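Local coordinates for protein neuraminidase (Influenza A virus, PDB 4GDI) that forms a tetrameric, neuraminidase-like beta-propeller ectodomain that may remove terminal sialic acid from glycoconjugates, although its putative active site has diverged, at residues 9-14 against 202-207; 149-154 against 323-328; 172-177 against 190-195. All coordinates share one frame; numbering follows the deposited sequence.

Contact 1. Residues 9-14 against 202-207; sequences WRAKSQ and CYTINN
Trp9 holds CG anti to its backbone N (chi1 177°), and Thr204 holds OG1 anti to its own (chi1 -177°), leaving the CG2 methyl between backbone N and carbonyl carbon; the two side chains then reach toward each other tip to tip. Thr204 CG2 lies 3.9 Å from Trp9 CH2 and about as far from CZ3, approaching the six-membered ring obliquely. Ala11 follows, its CB pointing at the strand and resting 3.7 Å from Thr204 O, a carbonyl that is itself bonded to Gln325 NE2. Farther along, the Ile205 CD1 methyl lies against the backbone of 12-14, 3.6 Å from Lys12 O and 3.7 Å from Gln14 C. At the exposed end Asn206 ND2 donates to Ser13 O at 3.3 Å, a weak bond with an N-H...O angle of 136°, and Asn206 is poorly ordered. Thr204 OG1 turns to Leu208 O, and Lys12 NZ to Asp329 O. The N-terminal segment therefore lies against the end of strand 200-205 mainly through methyl groups and the CZ3-CH2 end of the Trp9 ring, with van der Waals packing at the buried end and little polar hold where the contact meets solvent.

Contact 2. Residues 149-154 against 323-328; sequences NSECIC and FFQPKG
Glu151 and Phe324 bring their CA atoms within 6.8 Å, the two extended backbones passing too far apart to pair directly and leaving side chains and waters to span the interval. Glu151 does most of this work. Its CG sits between the backbone N and the carbonyl carbon (chi1 73°), and from there the extended chain runs across to 323-328. OE2 accepts Gln325 N at 3.1 Å on its syn side, with the donor 34° out of the carboxylate plane. A water donates to both Glu151 OE2 and Gln325 OE1, while Gln325 NE2 bonds to Thr204 O. Another water, 2.8 Å from Glu151 OE1, joins that atom to Gln325 O; Ser47 OG also bonds to Glu151 OE1, so both carboxylate oxygens are well supplied in this buried setting. Glu151 N in turn reaches Phe323 O through a third water. Lys327 NZ stays 4.4 Å from Glu151 OE1, beyond a salt bridge; NZ bonds instead to Phe106 O and to a water held by Cys152 O and Cys154 N. The contact joins the approach to edge strand 153-155 to the end of strand 317-324, with strand 101-106 tied on by the Cys105-Cys152 disulfide and strand 200-205 packing against Ile153.

Contact 3. Residues 172-177 against 190-195; sequences SVHRIY and LNTTGI. With NAG (2-acetamido-2-deoxy-beta-D-glucopyranose), chain G; FUC (alpha-L-fucopyranose), chain B.
Thr192 OG1 sits at the edge of the His174 ring, near its plane and 3.5 Å from His174 CD2, and from there bonds to two waters that bridge strand and loop. Its chi1 of 55° puts the hydroxyl between Thr192 backbone N and carbonyl carbon. One water accepts from His174 N and donates to Leu190 O; the second lies 2.6 Å from Thr192 OG1, with Ser172 O and Ile195 O in range as well. Leu190 N donates directly to His174 O at 2.9 Å. Both ring nitrogens are engaged: His174 NE2 with Ser172 OG at 2.7 Å, ND1 with Ser164 OG. Farther along the strand, Ile176 CD1 meets Leu190 CD2 at 3.7 Å, the side chains crossing at about a right angle. Asn191 points away from the strand and carries the glycan through ND2; its OD1 accepts from Thr193 N and, at 2.9 Å, from Thr193 OG1. The fucose methyl C6 comes 3.9 Å from Ile195 CD1. Together these make an occupied Asn-Thr-Thr N-glycosylation sequon folded as an Asx turn, running into the type II turn of 192-195 beside a propeller sheet.

From the N terminus, residues 9-14 wait until 202-207 before contact 1 closes, a span that takes in three whole sheets of the propeller and the first strand of another. Contact 2 starts within that span, at 149-154, and ends beyond it at 323-328, so the two loops cross. Contact 3, 172-177 with 190-195, is a short local closure lying within both. Contacts 1 and 2 touch, with centres 10 Å apart, and together gather the N-terminal arm, strands 153-155 and 200-205 and the end of 317-324. Contact 3 stands about 22 Å from contact 2, centre to centre, toward the other edge of the sheet that begins with 153-155.

Contact 1. Residues 9-14 against 202-207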
loop_
_atom_site.group_PDB
_atom_site.type_symbol
_atom_site.label_atom_id
_atom_site.label_comp_id
_atom_site.label_asym_id
_atom_site.label_seq_id
_atom_site.Cartn_x
_atom_site.Cartn_y
_atom_site.Cartn_z
ATOM N N TRP A 9 21.318 5.833 16.433
ATOM C CA TRP A 9 21.777 4.469 16.355
ATOM C C TRP A 9 23.281 4.406 16.501
ATOM O O TRP A 9 23.991 5.333 16.119
ATOM C CB TRP A 9 21.372 3.878 15.006
ATOM C CG TRP A 9 21.857 2.505 14.796
ATOM C CD1 TRP A 9 21.272 1.367 15.232
ATOM C CD2 TRP A 9 23.027 2.107 14.068
ATOM N NE1 TRP A 9 22.001 0.276 14.833
ATOM C CE2 TRP A 9 23.085 0.701 14.112
ATOM C CE3 TRP A 9 24.028 2.803 13.383
ATOM C CZ2 TRP A 9 24.112 -0.035 13.501
ATOM C CZ3 TRP A 9 25.043 2.080 12.771
ATOM C CH2 TRP A 9 25.076 0.669 12.833
ATOM N N ARG A 10 23.765 3.307 17.058
ATOM C CA ARG A 10 25.167 2.951 16.921
ATOM C C ARG A 10 25.257 1.440 16.910
ATOM O O ARG A 10 24.375 0.761 17.432
ATOM C CB ARG A 10 26.009 3.541 18.052
ATOM C CG ARG A 10 25.773 2.908 19.400
ATOM C CD ARG A 10 26.049 3.903 20.515
ATOM N NE ARG A 10 25.109 5.026 20.463
ATOM C CZ ARG A 10 24.222 5.337 21.407
ATOM N NH1 ARG A 10 24.132 4.629 22.530
ATOM N NH2 ARG A 10 23.421 6.381 21.228
ATOM N N ALA A 11 26.322 0.919 16.317
ATOM C CA ALA A 11 26.522 -0.518 16.223
ATOM C C ALA A 11 26.562 -1.157 17.608
ATOM O O ALA A 11 26.931 -0.518 18.578
ATOM C CB ALA A 11 27.807 -0.809 15.493
ATOM N N LYS A 12 26.194 -2.427 17.687
ATOM C CA LYS A 12 26.323 -3.156 18.935
ATOM C C LYS A 12 27.814 -3.293 19.198
ATOM O O LYS A 12 28.616 -3.097 18.291
ATOM C CB LYS A 12 25.627 -4.514 18.854
ATOM C CG LYS A 12 24.225 -4.401 18.279
ATOM C CD LYS A 12 23.249 -5.390 18.882
ATOM C CE LYS A 12 21.825 -5.064 18.420
ATOM N NZ LYS A 12 20.808 -5.483 19.399
ATOM N N SER A 13 28.177 -3.640 20.428
ATOM C CA SER A 13 29.541 -3.441 20.920
ATOM C C SER A 13 30.589 -4.332 20.262
ATOM O O SER A 13 31.764 -3.998 20.238
ATOM C CB SER A 13 29.587 -3.615 22.448
ATOM O OG SER A 13 29.181 -4.921 22.831
ATOM N N GLN A 14 30.179 -5.474 19.737
ATOM C CA GLN A 14 31.121 -6.330 19.039
ATOM C C GLN A 14 30.435 -6.930 17.824
ATOM O O GLN A 14 29.229 -7.127 17.827
ATOM C CB GLN A 14 31.616 -7.451 19.956
ATOM C CG GLN A 14 32.361 -6.967 21.201
ATOM C CD GLN A 14 33.675 -6.268 20.868
ATOM O OE1 GLN A 14 34.291 -6.535 19.833
ATOM N NE2 GLN A 14 34.106 -5.363 21.747
ATOM N N CYS A 202 31.229 0.424 3.024
ATOM C CA CYS A 202 31.709 0.574 4.399
ATOM C C CYS A 202 30.779 -0.076 5.420
ATOM O O CYS A 202 29.602 -0.330 5.138
ATOM C CB CYS A 202 31.789 2.066 4.764
ATOM S SG CYS A 202 32.692 3.175 3.642
ATOM N N TYR A 203 31.315 -0.311 6.615
ATOM C CA TYR A 203 30.520 -0.733 7.761
ATOM C C TYR A 203 31.162 -0.097 8.980
ATOM O O TYR A 203 32.251 0.475 8.880
ATOM C CB TYR A 203 30.456 -2.258 7.889
ATOM C CG TYR A 203 31.793 -2.900 8.115
ATOM C CD1 TYR A 203 32.596 -3.269 7.038
ATOM C CD2 TYR A 203 32.261 -3.142 9.402
ATOM C CE1 TYR A 203 33.833 -3.864 7.236
ATOM C CE2 TYR A 203 33.496 -3.744 9.613
ATOM C CZ TYR A 203 34.275 -4.094 8.522
ATOM O OH TYR A 203 35.495 -4.673 8.724
ATOM N N THR A 204 30.478 -0.157 10.119
ATOM C CA THR A 204 31.031 0.389 11.349
ATOM C C THR A 204 30.997 -0.623 12.497
ATOM O O THR A 204 30.074 -1.429 12.616
ATOM C CB THR A 204 30.297 1.659 11.781
ATOM O OG1 THR A 204 30.924 2.181 12.962
ATOM C CG2 THR A 204 28.840 1.366 12.065
ATOM N N ILE A 205 32.033 -0.580 13.327
ATOM C CA ILE A 205 32.118 -1.439 14.506
ATOM C C ILE A 205 33.088 -0.824 15.508
ATOM O O ILE A 205 34.101 -0.245 15.105
ATOM C CB ILE A 205 32.597 -2.860 14.144
ATOM C CG1 ILE A 205 32.328 -3.833 15.301
ATOM C CG2 ILE A 205 34.081 -2.861 13.798
ATOM C CD1 ILE A 205 30.853 -3.986 15.655
ATOM N N ASN A 206 32.793 -1.000 16.801
ATOM C CA ASN A 206 33.381 -0.211 17.905
ATOM C C ASN A 206 33.975 1.143 17.506
ATOM O O ASN A 206 35.188 1.332 17.542
ATOM C CB ASN A 206 34.402 -1.008 18.756
ATOM C CG ASN A 206 34.913 -2.265 18.077
ATOM O OD1 ASN A 206 35.556 -2.199 17.028
ATOM N ND2 ASN A 206 34.672 -3.423 18.709
ATOM N N ASN A 207 33.101 2.076 17.133
ATOM C CA ASN A 207 33.493 3.456 16.808
ATOM C C ASN A 207 34.523 3.655 15.665
ATOM O O ASN A 207 35.069 4.748 15.496
ATOM C CB ASN A 207 33.963 4.166 18.079
ATOM C CG ASN A 207 32.839 4.336 19.097
ATOM O OD1 ASN A 207 32.087 5.313 19.055
ATOM N ND2 ASN A 207 32.717 3.377 20.011
#

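Contact 2. Residues 149-154 against 323-328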
loop_
_atom_site.group_PDB
_atom_site.type_symbol
_atom_site.label_atom_id
_atom_site.label_comp_id
_atom_site.label_asym_id
_atom_site.label_seq_id
_atom_site.Cartn_x
_atom_site.Cartn_y
_atom_site.Cartn_z
ATOM N N ASN A 149 27.595 4.928 -4.069
ATOM C CA ASN A 149 26.528 3.974 -4.349
ATOM C C ASN A 149 26.558 2.810 -3.368
ATOM O O ASN A 149 26.474 1.645 -3.732
ATOM C CB ASN A 149 26.596 3.504 -5.805
ATOM C CG ASN A 149 26.645 4.663 -6.769
ATOM O OD1 ASN A 149 25.786 5.555 -6.734
ATOM N ND2 ASN A 149 27.677 4.700 -7.591
ATOM N N SER A 150 26.686 3.169 -2.101
ATOM C CA SER A 150 26.594 2.223 -1.007
ATOM C C SER A 150 26.202 3.053 0.205
ATOM O O SER A 150 26.351 4.273 0.183
ATOM C CB SER A 150 27.945 1.563 -0.767
ATOM O OG SER A 150 27.834 0.409 0.043
ATOM N N GLU A 151 25.716 2.420 1.259
ATOM C CA GLU A 151 25.190 3.197 2.371
ATOM C C GLU A 151 26.269 4.008 3.042
ATOM O O GLU A 151 27.417 3.567 3.159
ATOM C CB GLU A 151 24.468 2.325 3.411
ATOM C CG GLU A 151 25.338 1.459 4.300
ATOM C CD GLU A 151 24.515 0.778 5.418
ATOM O OE1 GLU A 151 23.317 1.111 5.554
ATOM O OE2 GLU A 151 25.049 -0.083 6.150
ATOM N N CYS A 152 25.890 5.198 3.497
ATOM C CA CYS A 152 26.787 5.978 4.330
ATOM C C CYS A 152 26.730 5.416 5.760
ATOM O O CYS A 152 25.915 4.551 6.066
ATOM C CB CYS A 152 26.501 7.496 4.245
ATOM S SG CYS A 152 24.791 8.018 4.135
ATOM N N ILE A 153 27.626 5.876 6.615
ATOM C CA ILE A 153 27.811 5.267 7.916
ATOM C C ILE A 153 27.469 6.244 9.033
ATOM O O ILE A 153 28.106 7.300 9.153
ATOM C CB ILE A 153 29.279 4.815 8.097
ATOM C CG1 ILE A 153 29.646 3.748 7.068
ATOM C CG2 ILE A 153 29.497 4.261 9.479
ATOM C CD1 ILE A 153 28.692 2.547 7.070
ATOM N N CYS A 154 26.474 5.892 9.851
ATOM C CA CYS A 154 26.058 6.745 10.984
ATOM C C CYS A 154 26.475 6.159 12.333
ATOM O O CYS A 154 26.309 4.970 12.587
ATOM C CB CYS A 154 24.548 6.976 10.960
ATOM S SG CYS A 154 23.956 7.869 9.517
ATOM N N PHE A 323 28.692 -3.719 1.456
ATOM C CA PHE A 323 28.152 -3.982 2.778
ATOM C C PHE A 323 26.830 -3.296 3.045
ATOM O O PHE A 323 26.554 -2.217 2.519
ATOM C CB PHE A 323 29.111 -3.453 3.849
ATOM C CG PHE A 323 30.437 -4.138 3.882
ATOM C CD1 PHE A 323 30.533 -5.461 4.259
ATOM C CD2 PHE A 323 31.599 -3.425 3.605
ATOM C CE1 PHE A 323 31.756 -6.081 4.313
ATOM C CE2 PHE A 323 32.821 -4.036 3.658
ATOM C CZ PHE A 323 32.900 -5.366 4.027
ATOM N N PHE A 324 26.024 -3.917 3.897
ATOM C CA PHE A 324 25.027 -3.171 4.671
ATOM C C PHE A 324 24.898 -3.797 6.056
ATOM O O PHE A 324 25.275 -4.957 6.266
ATOM C CB PHE A 324 23.665 -3.103 3.976
ATOM C CG PHE A 324 22.886 -4.406 3.984
ATOM C CD1 PHE A 324 23.069 -5.351 2.988
ATOM C CD2 PHE A 324 21.923 -4.644 4.957
ATOM C CE1 PHE A 324 22.319 -6.531 2.974
ATOM C CE2 PHE A 324 21.175 -5.820 4.965
ATOM C CZ PHE A 324 21.365 -6.764 3.964
ATOM N N GLN A 325 24.405 -3.018 7.006
ATOM C CA GLN A 325 24.274 -3.510 8.376
ATOM C C GLN A 325 22.833 -3.403 8.856
ATOM O O GLN A 325 22.238 -2.324 8.817
ATOM C CB GLN A 325 25.186 -2.734 9.335
ATOM C CG GLN A 325 26.668 -2.986 9.134
ATOM C CD GLN A 325 27.515 -2.139 10.070
ATOM O OE1 GLN A 325 27.581 -0.913 9.929
ATOM N NE2 GLN A 325 28.132 -2.779 11.043
ATOM N N PRO A 326 22.272 -4.532 9.312
ATOM C CA PRO A 326 20.974 -4.488 9.993
ATOM C C PRO A 326 21.098 -3.580 11.206
ATOM O O PRO A 326 22.141 -3.589 11.850
ATOM C CB PRO A 326 20.753 -5.933 10.444
ATOM C CG PRO A 326 21.687 -6.763 9.622
ATOM C CD PRO A 326 22.856 -5.882 9.293
ATOM N N LYS A 327 20.077 -2.795 11.512
ATOM C CA LYS A 327 20.210 -1.826 12.581
ATOM C C LYS A 327 19.227 -2.030 13.720
ATOM O O LYS A 327 19.342 -1.376 14.754
ATOM C CB LYS A 327 20.083 -0.410 12.019
ATOM C CG LYS A 327 21.281 -0.024 11.154
ATOM C CD LYS A 327 21.294 1.448 10.779
ATOM C CE LYS A 327 22.547 1.755 9.958
ATOM N NZ LYS A 327 22.491 3.104 9.369
ATOM N N GLY A 328 18.282 -2.942 13.548
ATOM C CA GLY A 328 17.227 -3.116 14.537
ATOM C C GLY A 328 17.116 -4.494 15.156
ATOM O O GLY A 328 16.060 -4.838 15.670
HETATM O O HOH W 1 24.872 -0.488 1.285
HETATM O O HOH W 2 25.873 0.941 8.667
HETATM O O HOH W 3 21.548 -0.339 7.192
HETATM O O HOH W 4 25.177 3.438 8.805
#

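Contact 3. Residues 172-177 against 190-195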
loop_
_atom_site.group_PDB
_atom_site.type_symbol
_atom_site.label_atom_id
_atom_site.label_comp_id
_atom_site.label_asym_id
_atom_site.label_seq_id
_atom_site.Cartn_x
_atom_site.Cartn_y
_atom_site.Cartn_z
ATOM N N SER A 172 42.756 11.140 -8.967
ATOM C CA SER A 172 41.491 11.317 -8.270
ATOM C C SER A 172 41.689 11.911 -6.887
ATOM O O SER A 172 42.752 11.773 -6.280
ATOM C CB SER A 172 40.757 9.982 -8.164
ATOM O OG SER A 172 41.573 8.999 -7.559
ATOM N N VAL A 173 40.653 12.579 -6.391
ATOM C CA VAL A 173 40.664 13.135 -5.044
ATOM C C VAL A 173 39.547 12.459 -4.241
ATOM O O VAL A 173 38.466 12.226 -4.765
ATOM C CB VAL A 173 40.475 14.663 -5.077
ATOM C CG1 VAL A 173 40.397 15.231 -3.666
ATOM C CG2 VAL A 173 41.618 15.310 -5.851
ATOM N N HIS A 174 39.829 12.125 -2.986
ATOM C CA HIS A 174 38.870 11.422 -2.138
ATOM C C HIS A 174 38.823 12.075 -0.767
ATOM O O HIS A 174 39.850 12.313 -0.143
ATOM C CB HIS A 174 39.252 9.945 -2.043
ATOM C CG HIS A 174 39.464 9.318 -3.378
ATOM N ND1 HIS A 174 38.417 8.952 -4.201
ATOM C CD2 HIS A 174 40.595 9.077 -4.082
ATOM C CE1 HIS A 174 38.896 8.474 -5.331
ATOM N NE2 HIS A 174 40.219 8.532 -5.283
ATOM N N ARG A 175 37.616 12.408 -0.333
ATOM C CA ARG A 175 37.414 13.075 0.939
ATOM C C ARG A 175 36.409 12.320 1.807
ATOM O O ARG A 175 35.424 11.784 1.299
ATOM C CB ARG A 175 36.856 14.474 0.693
ATOM C CG ARG A 175 37.794 15.404 -0.031
ATOM C CD ARG A 175 37.165 16.775 -0.193
ATOM N NE ARG A 175 38.137 17.747 -0.668
ATOM C CZ ARG A 175 37.896 19.046 -0.809
ATOM N NH1 ARG A 175 36.699 19.544 -0.509
ATOM N NH2 ARG A 175 38.863 19.845 -1.248
ATOM N N ILE A 176 36.660 12.290 3.114
ATOM C CA ILE A 176 35.647 11.890 4.070
ATOM C C ILE A 176 34.878 13.133 4.474
ATOM O O ILE A 176 35.478 14.136 4.871
ATOM C CB ILE A 176 36.243 11.312 5.354
ATOM C CG1 ILE A 176 37.150 10.132 5.046
ATOM C CG2 ILE A 176 35.110 10.879 6.295
ATOM C CD1 ILE A 176 37.929 9.648 6.250
ATOM N N TYR A 177 33.558 13.068 4.370
ATOM C CA TYR A 177 32.705 14.118 4.888
ATOM C C TYR A 177 32.002 13.648 6.163
ATOM O O TYR A 177 31.469 12.540 6.217
ATOM C CB TYR A 177 31.682 14.514 3.832
ATOM C CG TYR A 177 32.209 15.488 2.812
ATOM C CD1 TYR A 177 32.959 15.058 1.722
ATOM C CD2 TYR A 177 31.955 16.837 2.935
ATOM C CE1 TYR A 177 33.438 15.962 0.785
ATOM C CE2 TYR A 177 32.439 17.746 2.015
ATOM C CZ TYR A 177 33.172 17.309 0.947
ATOM O OH TYR A 177 33.624 18.231 0.035
ATOM N N LEU A 190 41.743 12.674 1.977
ATOM C CA LEU A 190 42.648 11.553 2.191
ATOM C C LEU A 190 43.898 11.687 1.316
ATOM O O LEU A 190 43.810 12.137 0.180
ATOM C CB LEU A 190 41.944 10.247 1.833
ATOM C CG LEU A 190 40.651 9.987 2.591
ATOM C CD1 LEU A 190 40.011 8.690 2.108
ATOM C CD2 LEU A 190 40.936 9.953 4.065
ATOM N N ASN A 191 45.051 11.276 1.837
ATOM C CA ASN A 191 46.250 11.156 1.008
ATOM C C ASN A 191 46.234 9.836 0.245
ATOM O O ASN A 191 46.561 8.780 0.787
ATOM C CB ASN A 191 47.538 11.292 1.842
ATOM C CG ASN A 191 48.804 11.133 0.993
ATOM O OD1 ASN A 191 48.726 11.017 -0.233
ATOM N ND2 ASN A 191 49.969 11.114 1.647
ATOM N N THR A 192 45.844 9.905 -1.020
ATOM C CA THR A 192 45.714 8.718 -1.866
ATOM C C THR A 192 46.712 8.743 -3.035
ATOM O O THR A 192 46.490 8.130 -4.092
ATOM C CB THR A 192 44.278 8.593 -2.419
ATOM O OG1 THR A 192 43.916 9.802 -3.108
ATOM C CG2 THR A 192 43.288 8.340 -1.273
ATOM N N THR A 193 47.829 9.423 -2.814
ATOM C CA THR A 193 48.902 9.498 -3.806
ATOM C C THR A 193 49.316 8.106 -4.270
ATOM O O THR A 193 49.651 7.244 -3.466
ATOM C CB THR A 193 50.125 10.247 -3.231
ATOM O OG1 THR A 193 49.753 11.597 -2.925
ATOM C CG2 THR A 193 51.279 10.261 -4.223
ATOM N N GLY A 194 49.260 7.878 -5.578
ATOM C CA GLY A 194 49.678 6.606 -6.141
ATOM C C GLY A 194 48.573 5.580 -6.317
ATOM O O GLY A 194 48.808 4.497 -6.858
ATOM N N ILE A 195 47.363 5.902 -5.871
ATOM C CA ILE A 195 46.249 4.978 -6.031
ATOM C C ILE A 195 44.971 5.707 -6.434
ATOM O O ILE A 195 44.961 6.921 -6.570
ATOM C CB ILE A 195 45.974 4.152 -4.738
ATOM C CG1 ILE A 195 45.334 5.025 -3.650
ATOM C CG2 ILE A 195 47.248 3.502 -4.232
ATOM C CD1 ILE A 195 44.744 4.217 -2.487
HETATM C C1 NAG G . 51.023 10.562 0.821
HETATM C C2 NAG G . 52.218 10.899 1.703
HETATM C C3 NAG G . 53.532 10.283 1.217
HETATM C C4 NAG G . 53.344 8.826 0.800
HETATM C C5 NAG G . 52.073 8.650 -0.036
HETATM C C6 NAG G . 51.836 7.181 -0.377
HETATM C C7 NAG G . 52.328 12.815 3.130
HETATM C C8 NAG G . 52.411 14.307 3.278
HETATM N N2 NAG G . 52.359 12.330 1.891
HETATM O O3 NAG G . 54.367 10.315 2.343
HETATM O O4 NAG G . 54.477 8.373 0.089
HETATM O O5 NAG G . 50.970 9.155 0.693
HETATM O O6 NAG G . 51.794 6.450 0.831
HETATM O O7 NAG G . 52.232 12.083 4.121
HETATM C C1 FUC B . 51.335 5.109 0.595
HETATM C C2 FUC B . 51.137 4.446 1.952
HETATM C C3 FUC B . 50.033 5.189 2.693
HETATM C C4 FUC B . 48.772 5.097 1.848
HETATM C C5 FUC B . 49.027 5.703 0.467
HETATM C C6 FUC B . 47.795 5.563 -0.428
HETATM O O2 FUC B . 52.341 4.537 2.671
HETATM O O3 FUC B . 49.812 4.626 3.963
HETATM O O4 FUC B . 48.432 3.735 1.708
HETATM O O5 FUC B . 50.129 5.054 -0.144
HETATM O O HOH W 5 44.431 9.613 -5.677
HETATM O O HOH W 6 42.539 12.156 -2.215
#